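Long-range contacts in tubulin-specific chaperone, putative (Trypanosoma brucei, PDB 4B6M), which probably binds alpha-tubulin and microtubule plus ends as tubulin-binding cofactor B, of which this chain is the CAP-Gly domain: residues 6-15 / 69-80; 46-54 / 61-69. All coordinates share one frame; numbering follows the deposited sequence. Where two conformers were deposited one is given.

How the contacts relate
Both contacts lie in one CAP-Gly domain and reach the same antiparallel sheet, whose outermost strands in this chain are 66-69 and 74-76. Contact 1 (6-15 with 69-80) joins the first strand to the last, while contact 2 (46-54 with 61-69) lays a glycine-rich loop, which carries the CAP-Gly motif and probably forms the tubulin-binding side, against strand 66-69. Along the chain contact 2 is nested inside contact 1. Their centres are about 15 Å apart, on opposite sides of the centre of the chain, each about 8 Å from it. Leu-69 belongs to both ranges but touches its partner segment in contact 1 alone; from there the 3-10 segment 71-73 leads into strand 74-76.

Contact 1 of 2, residues 6-15 / 69-80; sequences IHVGDRCLCR and LRPDQVEVGDFP. With FMT (formic acid), chain E; FMT (formic acid), chain F.
The pairing of the first and last strands of the CAP-Gly sheet brings Cys-12, Leu-13 and Cys-14 against Val-76, Glu-75 and Val-74. The strands run antiparallel at 146°, their axes 4.7 Å apart. Leu-13 and Glu-75 form the hydrogen-bonded pair, with Leu-13 N to Glu-75 O at 3.0 Å and Glu-75 N to Leu-13 O at 2.9 Å. Gly-77 N to Arg-11 O and Arg-15 N to Gln-73 O carry the bonding on at either end.

Cys-12, Cys-14, Val-74 and Val-76 share one face of the sheet. There CD2 of Leu-69 presses on Cys-14 CB at 3.3 Å, a tight fit, while CG1 of Val-74 rests on Cys-12 CB. Ile-6 adds to this face from before the strand: its CD1 meets Pro-71 CB at 3.8 Å and its CG1 touches CG2 of Val-76. This side of the small SH3-like fold turns inward, where Val-40 and Phe-42 of strand 36-42 also cover Cys-14.

On the other face Leu-13 sets its CG over the centre of the Phe-79 ring, 3.8 Å from the centroid and 9° off the normal, a CH-pi contact. With CG of Phe-79 beside its own backbone N (chi1 -58°), the ring folds back over the strand pair. Arg-11 secures the chain here by a side-on grip, NE and NH2 both donating to Phe-79 O, at 2.8 and 2.9 Å. The oxygen lies in the guanidinium plane, and bends at chi2 and chi3 bring the group round to it. NH2 also forms a salt bridge with Asp-43, and NH1 bonds Ser-22 of strand 19-26.

Contact 2 of 2, residues 46-54 / 61-69; sequences VGKGDGTVK and CQPNYGGFL. With FMT (formic acid), chain C.
Gly-47 opens the contact by giving its N-H to Asn-64 O at 2.9 Å. Its CA makes a CA-H...O contact with Gly-66 O, at 3.5 Å. Lys-48 N donates to a formic acid, probably from the crystallisation liquor, while a water joins Lys-48 O to Asn-64 OD1. Gly-49 pairs with Gly-66: its N reaches Gly-66 O at 2.7 Å, and its O accepts from Gly-66 N at 3.0 Å, with a weak further bond from Asn-64 N. Tyr-65 and Gly-66 both face Gly-49, a classic beta bulge that begins at the last residue of the type II turn 62-65.

Asp-50 lays CB on Pro-63 CA at 3.6 Å. Its CG stands between the backbone N and carbonyl carbon (chi1 65°), which carries OD1 forward to Thr-52. OD1 accepts from Thr-52 N, closing an Asx turn, and on its syn lone pair from Thr-52 OG1 at 2.6 Å. Past Gly-51, whose O lies at the edge of the Phe-68 ring, Val-53 brings CG2 within 3.8 Å of Phe-68 CE2, an off-centre CH-pi contact. Phe-59 meets Phe-68 edge-to-face. Beside these aromatic residues sits the GKGDG sequence at 47-51, a variant of the GKNDG motif of CAP-Gly domains; in relatives this loop binds C-terminal tails of partners such as tubulin, and a like role here is probable.

Contact 1 of 2, residues 6-15 / 69-80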
loop_
_atom_site.group_PDB
_atom_site.type_symbol
_atom_site.label_atom_id
_atom_site.label_comp_id
_atom_site.label_asym_id
_atom_site.label_seq_id
_atom_site.Cartn_x
_atom_site.Cartn_y
_atom_site.Cartn_z
ATOM N N ILE A 6 11.495 -2.935 2.341
ATOM C CA ILE A 6 10.420 -1.927 2.304
ATOM C C ILE A 6 10.082 -1.487 3.723
ATOM O O ILE A 6 9.851 -2.327 4.595
ATOM C CB ILE A 6 9.156 -2.512 1.628
ATOM C CG1 ILE A 6 9.473 -2.944 0.195
ATOM C CG2 ILE A 6 8.009 -1.503 1.651
ATOM C CD1 ILE A 6 8.484 -3.900 -0.427
ATOM N N HIS A 7 10.063 -0.172 3.968
ATOM C CA HIS A 7 9.782 0.355 5.306
ATOM C C HIS A 7 8.578 1.248 5.330
ATOM O O HIS A 7 8.313 1.967 4.360
ATOM C CB HIS A 7 10.944 1.211 5.818
ATOM C CG HIS A 7 12.271 0.494 5.925
ATOM N ND1 HIS A 7 13.440 1.173 6.001
ATOM C CD2 HIS A 7 12.594 -0.861 5.975
ATOM C CE1 HIS A 7 14.460 0.288 6.090
ATOM N NE2 HIS A 7 13.936 -0.955 6.071
ATOM N N VAL A 8 7.850 1.258 6.449
ATOM C CA VAL A 8 6.746 2.212 6.608
ATOM C C VAL A 8 7.296 3.606 6.379
ATOM O O VAL A 8 8.395 3.939 6.864
ATOM C CB VAL A 8 5.999 2.161 7.977
ATOM C CG1 VAL A 8 5.145 0.905 8.099
ATOM C CG2 VAL A 8 6.933 2.324 9.171
ATOM N N GLY A 9 6.551 4.400 5.623
ATOM C CA GLY A 9 6.927 5.770 5.318
ATOM C C GLY A 9 7.584 5.866 3.953
ATOM O O GLY A 9 7.693 6.954 3.400
ATOM N N ASP A 10 7.990 4.743 3.385
ATOM C CA ASP A 10 8.588 4.772 2.039
ATOM C C ASP A 10 7.598 5.263 0.986
ATOM O O ASP A 10 6.406 4.951 1.066
ATOM C CB ASP A 10 9.065 3.383 1.603
ATOM C CG ASP A 10 10.384 3.008 2.205
ATOM O OD1 ASP A 10 11.048 3.889 2.800
ATOM O OD2 ASP A 10 10.749 1.822 2.081
ATOM N N ARG A 11 8.080 6.014 -0.005
ATOM C CA ARG A 11 7.272 6.312 -1.182
ATOM C C ARG A 11 7.468 5.236 -2.232
ATOM O O ARG A 11 8.557 4.633 -2.328
ATOM C CB ARG A 11 7.604 7.706 -1.748
ATOM C CG ARG A 11 7.199 8.823 -0.774
ATOM C CD ARG A 11 5.682 9.036 -0.792
ATOM N NE ARG A 11 5.252 9.563 -2.081
ATOM C CZ ARG A 11 3.992 9.800 -2.425
ATOM N NH1 ARG A 11 3.006 9.516 -1.573
ATOM N NH2 ARG A 11 3.713 10.287 -3.637
ATOM N N CYS A 12 6.440 4.995 -3.033
ATOM C CA CYS A 12 6.459 3.872 -3.967
ATOM C C CYS A 12 5.601 4.046 -5.204
ATOM O O CYS A 12 4.653 4.845 -5.214
ATOM C CB CYS A 12 6.100 2.575 -3.211
ATOM S SG CYS A 12 4.423 2.575 -2.485
ATOM N N LEU A 13 5.946 3.293 -6.244
ATOM C CA LEU A 13 5.083 3.071 -7.382
ATOM C C LEU A 13 4.759 1.602 -7.360
ATOM O O LEU A 13 5.666 0.766 -7.235
ATOM C CB LEU A 13 5.790 3.379 -8.710
ATOM C CG LEU A 13 6.038 4.832 -9.112
ATOM C CD1 LEU A 13 6.838 4.858 -10.422
ATOM C CD2 LEU A 13 4.754 5.622 -9.264
ATOM N N CYS A 14 3.483 1.301 -7.501
ATOM C CA CYS A 14 2.968 -0.054 -7.343
ATOM C C CYS A 14 2.294 -0.568 -8.592
ATOM O O CYS A 14 1.488 0.121 -9.211
ATOM C CB CYS A 14 1.928 -0.083 -6.229
ATOM S SG CYS A 14 2.552 0.395 -4.620
ATOM N N ARG A 15 2.587 -1.821 -8.943
ATOM C CA ARG A 15 1.848 -2.517 -9.984
ATOM C C ARG A 15 0.464 -2.948 -9.506
ATOM O O ARG A 15 0.291 -3.102 -8.286
ATOM C CB ARG A 15 2.627 -3.777 -10.397
ATOM C CG ARG A 15 3.902 -3.468 -11.140
ATOM C CD ARG A 15 4.388 -4.711 -11.849
ATOM N NE ARG A 15 4.923 -5.645 -10.875
ATOM C CZ ARG A 15 5.200 -6.924 -11.131
ATOM N NH1 ARG A 15 5.023 -7.439 -12.345
ATOM N NH2 ARG A 15 5.694 -7.681 -10.162
ATOM N N LEU A 69 -0.462 -5.251 -0.899
ATOM C CA LEU A 69 0.216 -5.799 -2.055
ATOM C C LEU A 69 1.335 -6.691 -1.609
ATOM O O LEU A 69 1.843 -6.539 -0.519
ATOM C CB LEU A 69 0.878 -4.662 -2.868
ATOM C CG LEU A 69 0.065 -3.588 -3.607
ATOM C CD1 LEU A 69 -0.858 -2.758 -2.722
ATOM C CD2 LEU A 69 1.006 -2.631 -4.313
ATOM N N ARG A 70 1.738 -7.621 -2.461
ATOM C CA ARG A 70 2.991 -8.344 -2.221
ATOM C C ARG A 70 4.167 -7.424 -2.454
ATOM O O ARG A 70 4.091 -6.510 -3.271
ATOM C CB ARG A 70 3.096 -9.559 -3.138
ATOM C CG ARG A 70 2.065 -10.607 -2.820
ATOM C CD ARG A 70 2.241 -11.180 -1.434
ATOM N NE ARG A 70 1.593 -12.470 -1.403
ATOM C CZ ARG A 70 1.477 -13.223 -0.331
ATOM N NH1 ARG A 70 1.946 -12.804 0.832
ATOM N NH2 ARG A 70 0.864 -14.403 -0.446
ATOM N N PRO A 71 5.279 -7.655 -1.748
ATOM C CA PRO A 71 6.465 -6.831 -1.922
ATOM C C PRO A 71 6.943 -6.732 -3.368
ATOM O O PRO A 71 7.445 -5.650 -3.757
ATOM C CB PRO A 71 7.519 -7.520 -1.014
ATOM C CG PRO A 71 6.682 -8.146 0.067
ATOM C CD PRO A 71 5.387 -8.572 -0.597
ATOM N N ASP A 72 6.748 -7.789 -4.173
ATOM C CA ASP A 72 7.229 -7.728 -5.548
ATOM C C ASP A 72 6.485 -6.693 -6.383
ATOM O O ASP A 72 7.004 -6.251 -7.412
ATOM C CB ASP A 72 7.216 -9.101 -6.217
ATOM C CG ASP A 72 8.357 -9.986 -5.754
ATOM O OD1 ASP A 72 9.479 -9.489 -5.514
ATOM O OD2 ASP A 72 8.132 -11.201 -5.643
ATOM N N GLN A 73 5.309 -6.274 -5.911
ATOM C CA GLN A 73 4.495 -5.274 -6.598
ATOM C C GLN A 73 4.837 -3.861 -6.250
ATOM O O GLN A 73 4.313 -2.910 -6.848
ATOM C CB GLN A 73 3.052 -5.458 -6.231
ATOM C CG GLN A 73 2.474 -6.686 -6.823
ATOM C CD GLN A 73 1.086 -6.810 -6.368
ATOM O OE1 GLN A 73 0.858 -6.976 -5.177
ATOM N NE2 GLN A 73 0.130 -6.671 -7.290
ATOM N N VAL A 74 5.728 -3.695 -5.285
ATOM C CA VAL A 74 6.052 -2.380 -4.718
ATOM C C VAL A 74 7.475 -1.969 -5.073
ATOM O O VAL A 74 8.456 -2.608 -4.647
ATOM C CB VAL A 74 5.855 -2.397 -3.188
ATOM C CG1 VAL A 74 6.134 -1.036 -2.566
ATOM C CG2 VAL A 74 4.442 -2.858 -2.878
ATOM N N GLU A 75 7.580 -0.883 -5.841
ATOM C CA GLU A 75 8.881 -0.272 -6.106
ATOM C C GLU A 75 9.092 0.936 -5.198
ATOM O O GLU A 75 8.431 1.961 -5.373
ATOM C CB GLU A 75 8.997 0.144 -7.577
ATOM C CG GLU A 75 10.300 0.893 -7.886
ATOM C CD GLU A 75 10.357 1.439 -9.305
ATOM O OE1 GLU A 75 9.614 0.979 -10.181
ATOM O OE2 GLU A 75 11.170 2.355 -9.547
ATOM N N VAL A 76 9.982 0.802 -4.226
ATOM C CA VAL A 76 10.363 1.926 -3.350
ATOM C C VAL A 76 11.288 2.867 -4.131
ATOM O O VAL A 76 12.199 2.427 -4.844
ATOM C CB VAL A 76 11.007 1.449 -2.029
ATOM C CG1 VAL A 76 11.590 2.608 -1.241
ATOM C CG2 VAL A 76 9.972 0.706 -1.184
ATOM N N GLY A 77 11.026 4.163 -4.021
ATOM C CA GLY A 77 11.883 5.138 -4.682
ATOM C C GLY A 77 11.591 6.540 -4.210
ATOM O O GLY A 77 10.768 6.758 -3.322
ATOM N N ASP A 78 12.281 7.498 -4.806
ATOM C CA ASP A 78 12.047 8.901 -4.476
ATOM C C ASP A 78 10.927 9.408 -5.378
ATOM O O ASP A 78 11.156 9.824 -6.517
ATOM C CB ASP A 78 13.345 9.709 -4.646
ATOM C CG ASP A 78 13.253 11.098 -4.041
ATOM O OD1 ASP A 78 12.211 11.434 -3.416
ATOM O OD2 ASP A 78 14.239 11.865 -4.172
ATOM N N PHE A 79 9.688 9.287 -4.881
ATOM C CA PHE A 79 8.501 9.584 -5.679
ATOM C C PHE A 79 7.628 10.563 -4.917
ATOM O O PHE A 79 6.534 10.195 -4.440
ATOM C CB PHE A 79 7.680 8.326 -6.017
ATOM C CG PHE A 79 8.444 7.269 -6.764
ATOM C CD1 PHE A 79 8.803 7.451 -8.093
ATOM C CD2 PHE A 79 8.781 6.063 -6.135
ATOM C CE1 PHE A 79 9.483 6.452 -8.785
ATOM C CE2 PHE A 79 9.476 5.075 -6.815
ATOM C CZ PHE A 79 9.832 5.274 -8.141
ATOM N N PRO A 80 8.096 11.811 -4.767
ATOM C CA PRO A 80 7.244 12.786 -4.081
ATOM C C PRO A 80 6.043 13.187 -4.940
ATOM O O PRO A 80 6.094 13.096 -6.165
ATOM C CB PRO A 80 8.179 13.975 -3.875
ATOM C CG PRO A 80 9.170 13.872 -4.987
ATOM C CD PRO A 80 9.390 12.398 -5.183
HETATM C C FMT E . 12.463 -1.277 -4.301
HETATM O O1 FMT E . 11.359 -1.663 -3.856
HETATM O O2 FMT E . 12.670 -0.761 -5.427
HETATM C C FMT F . -1.966 -7.849 -5.117
HETATM O O1 FMT F . -0.985 -8.251 -4.463
HETATM O O2 FMT F . -1.904 -7.312 -6.255
HETATM O O HOH W 1 10.852 6.548 -0.516
HETATM O O HOH W 2 5.927 -1.316 -9.198
HETATM O O HOH W 3 6.709 -3.971 -9.160
#

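Contact 2 of 2, residues 46-54 / 61-69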
loop_
_atom_site.group_PDB
_atom_site.type_symbol
_atom_site.label_atom_id
_atom_site.label_comp_id
_atom_site.label_asym_id
_atom_site.label_seq_id
_atom_site.Cartn_x
_atom_site.Cartn_y
_atom_site.Cartn_z
ATOM N N VAL A 46 -7.148 4.737 -6.267
ATOM C CA VAL A 46 -6.857 3.578 -7.108
ATOM C C VAL A 46 -6.608 2.304 -6.286
ATOM O O VAL A 46 -6.185 1.269 -6.818
ATOM C CB VAL A 46 -5.669 3.856 -8.080
ATOM C CG1 VAL A 46 -6.059 4.911 -9.130
ATOM C CG2 VAL A 46 -4.379 4.196 -7.315
ATOM N N GLY A 47 -6.824 2.383 -4.980
ATOM C CA GLY A 47 -6.640 1.201 -4.150
ATOM C C GLY A 47 -7.859 0.301 -4.229
ATOM O O GLY A 47 -8.975 0.784 -4.280
ATOM N N LYS A 48 -7.649 -1.015 -4.183
ATOM C CA LYS A 48 -8.734 -1.966 -4.064
ATOM C C LYS A 48 -9.548 -1.840 -2.762
ATOM O O LYS A 48 -10.669 -2.327 -2.697
ATOM C CB LYS A 48 -8.157 -3.391 -4.111
ATOM C CG LYS A 48 -7.608 -3.765 -5.471
ATOM C CD LYS A 48 -8.757 -3.890 -6.454
ATOM C CE LYS A 48 -8.250 -4.197 -7.843
ATOM N NZ LYS A 48 -7.768 -5.613 -7.943
ATOM N N GLY A 49 -8.977 -1.253 -1.712
ATOM C CA GLY A 49 -9.637 -1.229 -0.413
ATOM C C GLY A 49 -9.427 0.040 0.374
ATOM O O GLY A 49 -9.247 1.123 -0.183
ATOM N N ASP A 50 -9.513 -0.114 1.698
ATOM C CA ASP A 50 -9.498 1.010 2.628
ATOM C C ASP A 50 -8.616 0.707 3.831
ATOM O O ASP A 50 -8.804 1.294 4.889
ATOM C CB ASP A 50 -10.941 1.289 3.091
ATOM C CG ASP A 50 -11.539 0.141 3.903
ATOM O OD1 ASP A 50 -10.906 -0.916 4.022
ATOM O OD2 ASP A 50 -12.660 0.321 4.439
ATOM N N GLY A 51 -7.659 -0.204 3.682
ATOM C CA GLY A 51 -6.768 -0.519 4.821
ATOM C C GLY A 51 -7.289 -1.549 5.803
ATOM O O GLY A 51 -6.642 -1.844 6.833
ATOM N N THR A 52 -8.427 -2.140 5.485
ATOM C CA THR A 52 -9.012 -3.194 6.320
ATOM C C THR A 52 -8.980 -4.556 5.619
ATOM O O THR A 52 -8.830 -4.624 4.385
ATOM C CB THR A 52 -10.466 -2.873 6.698
ATOM O OG1 THR A 52 -11.296 -2.966 5.535
ATOM C CG2 THR A 52 -10.596 -1.489 7.296
ATOM N N VAL A 53 -9.126 -5.625 6.408
ATOM C CA VAL A 53 -9.274 -7.002 5.920
ATOM C C VAL A 53 -10.501 -7.645 6.564
ATOM O O VAL A 53 -10.548 -7.803 7.793
ATOM C CB VAL A 53 -8.042 -7.893 6.217
ATOM C CG1 VAL A 53 -8.292 -9.281 5.642
ATOM C CG2 VAL A 53 -6.785 -7.277 5.608
ATOM N N LYS A 54 -11.486 -7.997 5.740
ATOM C CA LYS A 54 -12.809 -8.454 6.216
ATOM C C LYS A 54 -13.358 -7.601 7.376
ATOM O O LYS A 54 -13.943 -8.130 8.343
ATOM C CB LYS A 54 -12.769 -9.936 6.569
ATOM C CG LYS A 54 -12.881 -10.843 5.358
ATOM C CD LYS A 54 -12.677 -12.296 5.745
ATOM C CE LYS A 54 -11.198 -12.627 5.866
ATOM N NZ LYS A 54 -10.514 -12.607 4.537
ATOM N N CYS A 61 -6.684 4.522 6.864
ATOM C CA CYS A 61 -6.819 4.837 5.454
ATOM C C CYS A 61 -8.272 5.056 5.085
ATOM O O CYS A 61 -9.176 4.486 5.704
ATOM C CB CYS A 61 -6.252 3.688 4.612
ATOM S SG CYS A 61 -6.088 4.018 2.844
ATOM N N GLN A 62 -8.493 5.872 4.076
ATOM C CA GLN A 62 -9.829 6.153 3.631
ATOM C C GLN A 62 -10.240 5.271 2.447
ATOM O O GLN A 62 -9.391 4.763 1.717
ATOM C CB GLN A 62 -9.946 7.646 3.389
ATOM C CG GLN A 62 -9.642 8.395 4.687
ATOM C CD GLN A 62 -9.463 9.873 4.488
ATOM O OE1 GLN A 62 -9.450 10.347 3.357
ATOM N NE2 GLN A 62 -9.349 10.619 5.586
ATOM N N PRO A 63 -11.546 5.028 2.287
ATOM C CA PRO A 63 -11.992 4.132 1.219
ATOM C C PRO A 63 -11.453 4.501 -0.159
ATOM O O PRO A 63 -11.378 5.687 -0.506
ATOM C CB PRO A 63 -13.530 4.234 1.267
ATOM C CG PRO A 63 -13.804 4.586 2.697
ATOM C CD PRO A 63 -12.697 5.544 3.062
ATOM N N ASN A 64 -11.034 3.473 -0.896
ATOM C CA ASN A 64 -10.499 3.585 -2.263
ATOM C C ASN A 64 -9.052 4.016 -2.350
ATOM O O ASN A 64 -8.547 4.128 -3.479
ATOM C CB ASN A 64 -11.377 4.439 -3.170
ATOM C CG ASN A 64 -12.794 3.937 -3.193
ATOM O OD1 ASN A 64 -13.031 2.796 -3.535
ATOM N ND2 ASN A 64 -13.731 4.760 -2.732
ATOM N N TYR A 65 -8.406 4.205 -1.198
ATOM C CA TYR A 65 -6.977 4.611 -1.160
ATOM C C TYR A 65 -6.046 3.556 -0.648
ATOM O O TYR A 65 -4.823 3.782 -0.620
ATOM C CB TYR A 65 -6.754 5.881 -0.313
ATOM C CG TYR A 65 -7.383 7.033 -0.998
ATOM C CD1 TYR A 65 -8.723 7.326 -0.772
ATOM C CD2 TYR A 65 -6.662 7.804 -1.918
ATOM C CE1 TYR A 65 -9.342 8.359 -1.460
ATOM C CE2 TYR A 65 -7.270 8.833 -2.603
ATOM C CZ TYR A 65 -8.613 9.114 -2.336
ATOM O OH TYR A 65 -9.216 10.135 -3.017
ATOM N N GLY A 66 -6.602 2.429 -0.215
ATOM C CA GLY A 66 -5.799 1.423 0.460
ATOM C C GLY A 66 -5.573 0.191 -0.376
ATOM O O GLY A 66 -6.480 -0.315 -1.055
ATOM N N GLY A 67 -4.348 -0.306 -0.349
ATOM C CA GLY A 67 -4.095 -1.620 -0.937
ATOM C C GLY A 67 -3.211 -2.458 -0.060
ATOM O O GLY A 67 -2.433 -1.923 0.724
ATOM N N PHE A 68 -3.350 -3.779 -0.165
ATOM C CA PHE A 68 -2.376 -4.699 0.405
ATOM C C PHE A 68 -1.765 -5.400 -0.766
ATOM O O PHE A 68 -2.483 -6.034 -1.554
ATOM C CB PHE A 68 -3.022 -5.746 1.313
ATOM C CG PHE A 68 -3.571 -5.185 2.578
ATOM C CD1 PHE A 68 -2.770 -5.031 3.714
ATOM C CD2 PHE A 68 -4.904 -4.790 2.633
ATOM C CE1 PHE A 68 -3.289 -4.485 4.858
ATOM C CE2 PHE A 68 -5.442 -4.238 3.793
ATOM C CZ PHE A 68 -4.629 -4.101 4.917
ATOM N N LEU A 69 -0.462 -5.251 -0.899
ATOM C CA LEU A 69 0.216 -5.799 -2.055
ATOM C C LEU A 69 1.335 -6.691 -1.609
ATOM O O LEU A 69 1.843 -6.539 -0.519
ATOM C CB LEU A 69 0.878 -4.662 -2.868
ATOM C CG LEU A 69 0.065 -3.588 -3.607
ATOM C CD1 LEU A 69 -0.858 -2.758 -2.722
ATOM C CD2 LEU A 69 1.006 -2.631 -4.313
HETATM C C FMT C . -4.329 -2.925 -4.313
HETATM O O1 FMT C . -3.493 -3.479 -5.050
HETATM O O2 FMT C . -4.788 -1.822 -4.465
HETATM O O HOH W 4 -12.554 -0.268 -2.906
#